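PDB 3KKC: TetR family Transcriptional regulator from Streptococcus agalactiae 2603V/R, which probably binds DNA through an N-terminal helix-turn-helix domain and regulates transcription, as a dimer of TetR-type subunits. Local coordinates for residues I22-Q26 and D96-L101; L117-Y122 and L140-L145. All coordinates share one frame; numbering follows the deposited sequence.

The two contacts illustrate how an all-helical regulator varies its chemistry with place in the fold. Contact 1 is a partly buried joint between two parts of the protein: the end of helix 4-24, in the N-terminal region, predicted to bind DNA, meets the start of helix 98-103 in the C-terminal region. Contact 2 is buried and lies wholly within the C-terminal region, between helices 107-129 and 137-157. They share no helix, although helix 98-103 directly precedes helix 107-129, and their centres stand about 24 Å apart. Contact 1 combines a single serine-to-carbonyl hydrogen bond with close packing of Ile22, Leu25 and Thr100; contact 2 relies on an aromatic ring, leucines and a salt bridge at its margin.

Contact 1 (I22-Q26 and D96-L101); sequences ISLLQ and DSIATL
Ser97 and Ile22 form the polar centre of this joint. The hydroxyl OG of Ser97 donates a hydrogen bond to the carbonyl O of Ile22, 2.6 Å away, arriving from above the carbonyl plane and about 36° out of it. With OG set beside its own backbone N (chi1 -47°), Ser97 turns the hydroxyl across the gap to the last turn of helix 4-24. That carbonyl also takes a weak bond from the backbone N of Leu25, so the serine gives this oxygen a second donor.

Packing is close around this bond. The CG2 branch of Ile22 rests against CA of Asp96, while its other arm brings CD1 to 3.6 Å from CB of Asp96. On the other flank, CB of Leu25 lies against CB of Ser97. There the methyl CG2 of Thr100 also lies 3.1 Å from the carbonyl O of Leu25. The hydroxyl of Thr100 finds its hydrogen-bonding partner elsewhere, in the side-chain amide of Asn94. Deeper in, CG of Leu25 meets CD1 of Leu101 at 4.1 Å. Leu63 of helix 57-71 also packs on Leu25, and Phe109 of helix 107-129 on Leu101.

The solvent side is looser. Gln26 is exposed, and its extended chain passes Ser97 with CG 3.9 Å from OG, making no hydrogen bond across the contact. Asp96, partly exposed at the Ile22 end of the contact, leans its CB on Ile22; its side chain is about 8 Å from the nickel ion held by His70, His86 and His90. Such a joint between the first helix of the presumed DNA-binding domain and the C-terminal domain belongs to the TetR-family fold.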
ATOM      1  N   ILE A  22      14.164  19.514  -1.699  1.00 86.45           N
ATOM      2  CA  ILE A  22      12.752  19.516  -2.044  1.00 86.06           C
ATOM      3  C   ILE A  22      12.526  19.445  -3.559  1.00 82.01           C
ATOM      4  O   ILE A  22      11.691  18.677  -4.032  1.00 85.14           O
ATOM      5  CB  ILE A  22      12.044  20.748  -1.433  1.00 91.04           C
ATOM      6  CG1 ILE A  22      11.958  20.594   0.092  1.00 92.47           C
ATOM      7  CG2 ILE A  22      10.640  20.937  -2.021  1.00 90.69           C
ATOM      8  CD1 ILE A  22      11.232  21.738   0.765  1.00 87.65           C
ATOM      9  N   SER A  23      13.276  20.230  -4.316  1.00 75.91           N
ATOM     10  CA  SER A  23      13.090  20.300  -5.753  1.00 80.59           C
ATOM     11  C   SER A  23      13.434  18.967  -6.374  1.00 91.38           C
ATOM     12  O   SER A  23      12.854  18.584  -7.382  1.00100.06           O
ATOM     13  CB  SER A  23      13.962  21.434  -6.347  1.00 86.01           C
ATOM     14  OG  SER A  23      14.481  21.132  -7.646  1.00 88.78           O
ATOM     15  N   LEU A  24      14.388  18.266  -5.766  1.00 93.47           N
ATOM     16  CA  LEU A  24      14.844  16.974  -6.270  1.00 95.14           C
ATOM     17  C   LEU A  24      13.888  15.860  -5.870  1.00 98.01           C
ATOM     18  O   LEU A  24      13.878  14.779  -6.466  1.00106.14           O
ATOM     19  CB  LEU A  24      16.236  16.650  -5.727  1.00 93.23           C
ATOM     20  CG  LEU A  24      17.417  17.283  -6.451  1.00 90.03           C
ATOM     21  CD1 LEU A  24      18.686  17.180  -5.603  1.00 89.34           C
ATOM     22  CD2 LEU A  24      17.583  16.641  -7.829  1.00 88.34           C
ATOM     23  N   LEU A  25      13.110  16.123  -4.830  1.00 88.38           N
ATOM     24  CA  LEU A  25      12.131  15.181  -4.338  1.00 83.19           C
ATOM     25  C   LEU A  25      10.837  15.326  -5.133  1.00 88.71           C
ATOM     26  O   LEU A  25       9.849  14.663  -4.848  1.00 93.96           O
ATOM     27  CB  LEU A  25      11.867  15.462  -2.869  1.00 81.13           C
ATOM     28  CG  LEU A  25      12.282  14.508  -1.760  1.00 87.07           C
ATOM     29  CD1 LEU A  25      13.488  13.679  -2.145  1.00 92.85           C
ATOM     30  CD2 LEU A  25      12.540  15.324  -0.501  1.00 84.51           C
ATOM     31  N   GLN A  26      10.844  16.209  -6.124  1.00 97.15           N
ATOM     32  CA  GLN A  26       9.689  16.379  -6.997  1.00104.72           C
ATOM     33  C   GLN A  26       9.827  15.418  -8.174  1.00108.20           C
ATOM     34  O   GLN A  26       8.835  14.971  -8.748  1.00104.28           O
ATOM     35  CB  GLN A  26       9.569  17.840  -7.475  1.00106.07           C
ATOM     36  CG  GLN A  26       8.149  18.424  -7.348  1.00107.27           C
ATOM     37  CD  GLN A  26       8.112  19.950  -7.308  1.00103.36           C
ATOM     38  OE1 GLN A  26       8.908  20.620  -7.974  1.00103.63           O
ATOM     39  NE2 GLN A  26       7.178  20.502  -6.527  1.00 97.83           N
ATOM     40  N   ASP A  96       5.992  21.537  -1.210  1.00 81.68           N
ATOM     41  CA  ASP A  96       7.304  20.983  -0.873  1.00 84.01           C
ATOM     42  C   ASP A  96       7.404  19.487  -1.157  1.00 82.77           C
ATOM     43  O   ASP A  96       7.973  18.757  -0.363  1.00 88.45           O
ATOM     44  CB  ASP A  96       7.715  21.266   0.584  1.00 84.07           C
ATOM     45  CG  ASP A  96       7.276  22.648   1.080  1.00 82.55           C
ATOM     46  OD1 ASP A  96       8.076  23.621   1.053  1.00 76.08           O
ATOM     47  OD2 ASP A  96       6.124  22.744   1.539  1.00 88.27           O
ATOM     48  N   SER A  97       6.851  19.044  -2.282  1.00 76.74           N
ATOM     49  CA  SER A  97       6.986  17.664  -2.730  1.00 75.14           C
ATOM     50  C   SER A  97       6.294  16.665  -1.782  1.00 75.37           C
ATOM     51  O   SER A  97       6.645  15.461  -1.745  1.00 69.47           O
ATOM     52  CB  SER A  97       8.465  17.307  -2.876  1.00 80.32           C
ATOM     53  OG  SER A  97       9.164  18.324  -3.576  1.00 86.72           O
ATOM     54  N   ILE A  98       5.317  17.163  -1.020  1.00 69.44           N
ATOM     55  CA  ILE A  98       4.644  16.319  -0.047  1.00 71.03           C
ATOM     56  C   ILE A  98       3.847  15.205  -0.736  1.00 73.16           C
ATOM     57  O   ILE A  98       3.802  14.085  -0.249  1.00 74.74           O
ATOM     58  CB  ILE A  98       3.767  17.119   0.928  1.00 70.32           C
ATOM     59  CG1 ILE A  98       3.445  16.272   2.147  1.00 69.89           C
ATOM     60  CG2 ILE A  98       2.480  17.626   0.252  1.00 67.92           C
ATOM     61  CD1 ILE A  98       2.989  17.080   3.308  1.00 69.55           C
ATOM     62  N   ALA A  99       3.255  15.526  -1.884  1.00 71.89           N
ATOM     63  CA  ALA A  99       2.549  14.560  -2.714  1.00 65.31           C
ATOM     64  C   ALA A  99       3.512  13.513  -3.239  1.00 76.31           C
ATOM     65  O   ALA A  99       3.252  12.315  -3.193  1.00 83.32           O
ATOM     66  CB  ALA A  99       1.902  15.260  -3.884  1.00 56.20           C
ATOM     67  N   THR A 100       4.626  13.980  -3.768  1.00 79.09           N
ATOM     68  CA  THR A 100       5.577  13.087  -4.377  1.00 77.52           C
ATOM     69  C   THR A 100       6.201  12.230  -3.292  1.00 79.16           C
ATOM     70  O   THR A 100       6.631  11.113  -3.543  1.00 79.65           O
ATOM     71  CB  THR A 100       6.635  13.886  -5.137  1.00 75.52           C
ATOM     72  OG1 THR A 100       5.965  14.802  -6.010  1.00 70.66           O
ATOM     73  CG2 THR A 100       7.565  12.950  -5.969  1.00 68.51           C
ATOM     74  N   LEU A 101       6.239  12.752  -2.074  1.00 82.75           N
ATOM     75  CA  LEU A 101       6.840  12.010  -0.976  1.00 83.78           C
ATOM     76  C   LEU A 101       5.967  10.801  -0.660  1.00 78.94           C
ATOM     77  O   LEU A 101       6.473   9.707  -0.432  1.00 75.78           O
ATOM     78  CB  LEU A 101       6.998  12.914   0.250  1.00 87.00           C
ATOM     79  CG  LEU A 101       8.314  12.823   1.027  1.00 88.81           C
ATOM     80  CD1 LEU A 101       9.448  12.289   0.164  1.00 86.33           C
ATOM     81  CD2 LEU A 101       8.670  14.184   1.596  1.00 90.52           C
TER

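Contact 2 (L117-Y122 and L140-L145); sequences LEHDVY and LKQFLL
Tyr122 is the main bump, a knob that enters a hollow on helix 137-157 lined by Leu140, Lys141, Leu144 and Leu145. Its CG lies opposite the backbone N about the first torsion (chi1 175°), which carries the ring out from helix 107-129 and over the neighbouring helix. Lys141 sets its CG over one ring face, displaced toward the rim, in a CH-pi contact: CG stands 3.8 Å from the ring centroid, only 15° off the normal. The phenol OH reaches the floor of the hollow, 3.5 Å from CA of Lys141. At the ring edge, Leu144 supplies CD2, 4.0 Å from CE1 of Tyr122.

This is a single knob in a hole, at a nearly perpendicular helix crossing within the all-helical C-terminal domain of a TetR-family protein; the local axes cross at 83° and approach to 11.6 Å. Leu140 and Leu144 also touch Met174 of the second subunit, so two walls of the hollow extend to the dimer interface.

Leu145 is a smaller bump, its branched tip reaching back to helix 107-129. Both methyls lie against the base of the tyrosine from one side: CD1 packs 3.9 Å from CB of Tyr122 and also touches CB of Leu117. CD2 presses on CG of Glu118 at 3.4 Å.

Beyond the ring, the extended chain of Lys141 runs on to Glu118, crossing it at about a right angle. There NZ forms a salt bridge with OE1 of Glu118 at 3.1 Å, meeting that oxygen from well above the carboxylate plane. The other carboxylate oxygen, OE2, has a long, weak ion pair with Arg114.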
ATOM      1  N   LEU A 117      -1.698  11.375  11.356  1.00 71.48           N
ATOM      2  CA  LEU A 117      -3.104  11.027  11.184  1.00 65.02           C
ATOM      3  C   LEU A 117      -3.691  10.349  12.419  1.00 59.00           C
ATOM      4  O   LEU A 117      -4.782  10.682  12.838  1.00 66.19           O
ATOM      5  CB  LEU A 117      -3.286  10.144   9.955  1.00 68.77           C
ATOM      6  CG  LEU A 117      -2.988  10.813   8.606  1.00 75.33           C
ATOM      7  CD1 LEU A 117      -2.976   9.782   7.470  1.00 78.45           C
ATOM      8  CD2 LEU A 117      -4.002  11.912   8.325  1.00 72.49           C
ATOM      9  N   GLU A 118      -2.956   9.435  13.029  1.00 55.63           N
ATOM     10  CA  GLU A 118      -3.442   8.768  14.233  1.00 69.10           C
ATOM     11  C   GLU A 118      -3.643   9.710  15.406  1.00 73.68           C
ATOM     12  O   GLU A 118      -4.467   9.454  16.276  1.00 85.90           O
ATOM     13  CB  GLU A 118      -2.484   7.665  14.694  1.00 77.44           C
ATOM     14  CG  GLU A 118      -2.604   6.358  13.978  1.00 86.57           C
ATOM     15  CD  GLU A 118      -1.882   5.233  14.716  1.00 99.69           C
ATOM     16  OE1 GLU A 118      -1.873   5.255  15.973  1.00102.99           O
ATOM     17  OE2 GLU A 118      -1.329   4.327  14.043  1.00103.02           O
ATOM     18  N   HIS A 119      -2.866  10.777  15.464  1.00 72.20           N
ATOM     19  CA  HIS A 119      -2.865  11.634  16.644  1.00 76.60           C
ATOM     20  C   HIS A 119      -3.780  12.842  16.463  1.00 78.58           C
ATOM     21  O   HIS A 119      -4.395  13.333  17.419  1.00 83.26           O
ATOM     22  CB  HIS A 119      -1.437  12.089  16.935  1.00 85.04           C
ATOM     23  CG  HIS A 119      -1.301  12.934  18.163  1.00 96.97           C
ATOM     24  ND1 HIS A 119      -1.298  12.403  19.436  1.00102.21           N
ATOM     25  CD2 HIS A 119      -1.131  14.271  18.312  1.00100.71           C
ATOM     26  CE1 HIS A 119      -1.141  13.374  20.318  1.00105.30           C
ATOM     27  NE2 HIS A 119      -1.040  14.518  19.662  1.00106.40           N
ATOM     28  N   ASP A 120      -3.889  13.323  15.234  1.00 72.39           N
ATOM     29  CA  ASP A 120      -4.550  14.604  15.029  1.00 69.09           C
ATOM     30  C   ASP A 120      -5.745  14.522  14.098  1.00 72.09           C
ATOM     31  O   ASP A 120      -6.590  15.410  14.093  1.00 82.03           O
ATOM     32  CB  ASP A 120      -3.533  15.658  14.565  1.00 74.27           C
ATOM     33  CG  ASP A 120      -2.523  16.039  15.671  1.00 87.04           C
ATOM     34  OD1 ASP A 120      -2.927  16.224  16.846  1.00 90.16           O
ATOM     35  OD2 ASP A 120      -1.317  16.159  15.366  1.00 93.46           O
ATOM     36  N   VAL A 121      -5.849  13.449  13.328  1.00 70.51           N
ATOM     37  CA  VAL A 121      -7.012  13.283  12.468  1.00 70.64           C
ATOM     38  C   VAL A 121      -8.000  12.196  12.944  1.00 78.26           C
ATOM     39  O   VAL A 121      -9.222  12.392  12.932  1.00 78.26           O
ATOM     40  CB  VAL A 121      -6.587  13.049  11.026  1.00 65.53           C
ATOM     41  CG1 VAL A 121      -7.752  12.493  10.175  1.00 54.87           C
ATOM     42  CG2 VAL A 121      -6.028  14.360  10.452  1.00 69.15           C
ATOM     43  N   TYR A 122      -7.477  11.061  13.382  1.00 77.90           N
ATOM     44  CA  TYR A 122      -8.345   9.950  13.736  1.00 74.45           C
ATOM     45  C   TYR A 122      -9.310  10.227  14.893  1.00 74.47           C
ATOM     46  O   TYR A 122     -10.507   9.978  14.767  1.00 66.53           O
ATOM     47  CB  TYR A 122      -7.545   8.695  14.043  1.00 69.53           C
ATOM     48  CG  TYR A 122      -8.440   7.603  14.523  1.00 67.90           C
ATOM     49  CD1 TYR A 122      -9.371   7.026  13.667  1.00 67.18           C
ATOM     50  CD2 TYR A 122      -8.387   7.166  15.836  1.00 72.33           C
ATOM     51  CE1 TYR A 122     -10.222   6.034  14.103  1.00 71.66           C
ATOM     52  CE2 TYR A 122      -9.226   6.161  16.284  1.00 76.56           C
ATOM     53  CZ  TYR A 122     -10.143   5.601  15.413  1.00 76.50           C
ATOM     54  OH  TYR A 122     -10.982   4.603  15.855  1.00 80.04           O
ATOM     55  N   LEU A 140     -12.402  -0.282  13.268  1.00 67.74           N
ATOM     56  CA  LEU A 140     -12.720   1.093  12.955  1.00 64.91           C
ATOM     57  C   LEU A 140     -11.415   1.865  12.692  1.00 67.45           C
ATOM     58  O   LEU A 140     -11.238   2.473  11.628  1.00 65.57           O
ATOM     59  CB  LEU A 140     -13.522   1.721  14.095  1.00 67.77           C
ATOM     60  CG  LEU A 140     -14.888   2.303  13.724  1.00 77.21           C
ATOM     61  CD1 LEU A 140     -15.506   1.588  12.525  1.00 79.33           C
ATOM     62  CD2 LEU A 140     -15.813   2.221  14.925  1.00 78.69           C
ATOM     63  N   LYS A 141     -10.489   1.824  13.644  1.00 67.26           N
ATOM     64  CA  LYS A 141      -9.296   2.621  13.498  1.00 68.03           C
ATOM     65  C   LYS A 141      -8.676   2.304  12.150  1.00 72.60           C
ATOM     66  O   LYS A 141      -8.452   3.221  11.348  1.00 69.01           O
ATOM     67  CB  LYS A 141      -8.310   2.376  14.629  1.00 69.92           C
ATOM     68  CG  LYS A 141      -7.218   3.428  14.652  1.00 77.08           C
ATOM     69  CD  LYS A 141      -6.193   3.143  15.730  1.00 79.63           C
ATOM     70  CE  LYS A 141      -5.395   4.389  16.034  1.00 82.15           C
ATOM     71  NZ  LYS A 141      -4.481   4.148  17.182  1.00 85.73           N
ATOM     72  N   GLN A 142      -8.453   1.006  11.895  1.00 68.61           N
ATOM     73  CA  GLN A 142      -7.757   0.537  10.691  1.00 62.87           C
ATOM     74  C   GLN A 142      -8.487   0.839   9.369  1.00 60.72           C
ATOM     75  O   GLN A 142      -7.882   1.243   8.380  1.00 63.03           O
ATOM     76  CB  GLN A 142      -7.467  -0.963  10.808  1.00 69.96           C
ATOM     77  CG  GLN A 142      -7.172  -1.668   9.476  1.00 71.19           C
ATOM     78  CD  GLN A 142      -8.421  -2.088   8.724  1.00 68.73           C
ATOM     79  OE1 GLN A 142      -9.400  -2.510   9.329  1.00 72.12           O
ATOM     80  NE2 GLN A 142      -8.393  -1.970   7.395  1.00 68.52           N
ATOM     81  N   PHE A 143      -9.793   0.649   9.331  1.00 62.46           N
ATOM     82  CA  PHE A 143     -10.519   0.933   8.098  1.00 60.70           C
ATOM     83  C   PHE A 143     -10.495   2.426   7.746  1.00 64.52           C
ATOM     84  O   PHE A 143     -10.472   2.814   6.578  1.00 64.16           O
ATOM     85  CB  PHE A 143     -11.952   0.450   8.243  1.00 55.85           C
ATOM     86  CG  PHE A 143     -12.763   0.509   6.970  1.00 59.90           C
ATOM     87  CD1 PHE A 143     -12.980  -0.640   6.213  1.00 64.12           C
ATOM     88  CD2 PHE A 143     -13.362   1.698   6.561  1.00 60.02           C
ATOM     89  CE1 PHE A 143     -13.757  -0.597   5.048  1.00 66.36           C
ATOM     90  CE2 PHE A 143     -14.144   1.757   5.407  1.00 60.02           C
ATOM     91  CZ  PHE A 143     -14.342   0.616   4.649  1.00 66.37           C
ATOM     92  N   LEU A 144     -10.507   3.263   8.775  1.00 68.69           N
ATOM     93  CA  LEU A 144     -10.706   4.694   8.596  1.00 72.42           C
ATOM     94  C   LEU A 144      -9.401   5.360   8.134  1.00 77.46           C
ATOM     95  O   LEU A 144      -9.374   6.080   7.127  1.00 77.40           O
ATOM     96  CB  LEU A 144     -11.176   5.310   9.917  1.00 68.10           C
ATOM     97  CG  LEU A 144     -12.592   5.838  10.130  1.00 66.25           C
ATOM     98  CD1 LEU A 144     -13.491   5.539   8.966  1.00 59.60           C
ATOM     99  CD2 LEU A 144     -13.141   5.272  11.409  1.00 69.16           C
ATOM    100  N   LEU A 145      -8.329   5.108   8.886  1.00 74.09           N
ATOM    101  CA  LEU A 145      -7.021   5.672   8.600  1.00 74.00           C
ATOM    102  C   LEU A 145      -6.542   5.211   7.248  1.00 78.23           C
ATOM    103  O   LEU A 145      -6.092   6.011   6.439  1.00 83.29           O
ATOM    104  CB  LEU A 145      -6.013   5.259   9.668  1.00 72.00           C
ATOM    105  CG  LEU A 145      -5.526   6.399  10.557  1.00 73.38           C
ATOM    106  CD1 LEU A 145      -6.484   7.547  10.514  1.00 70.22           C
ATOM    107  CD2 LEU A 145      -5.347   5.919  11.986  1.00 80.77           C
TER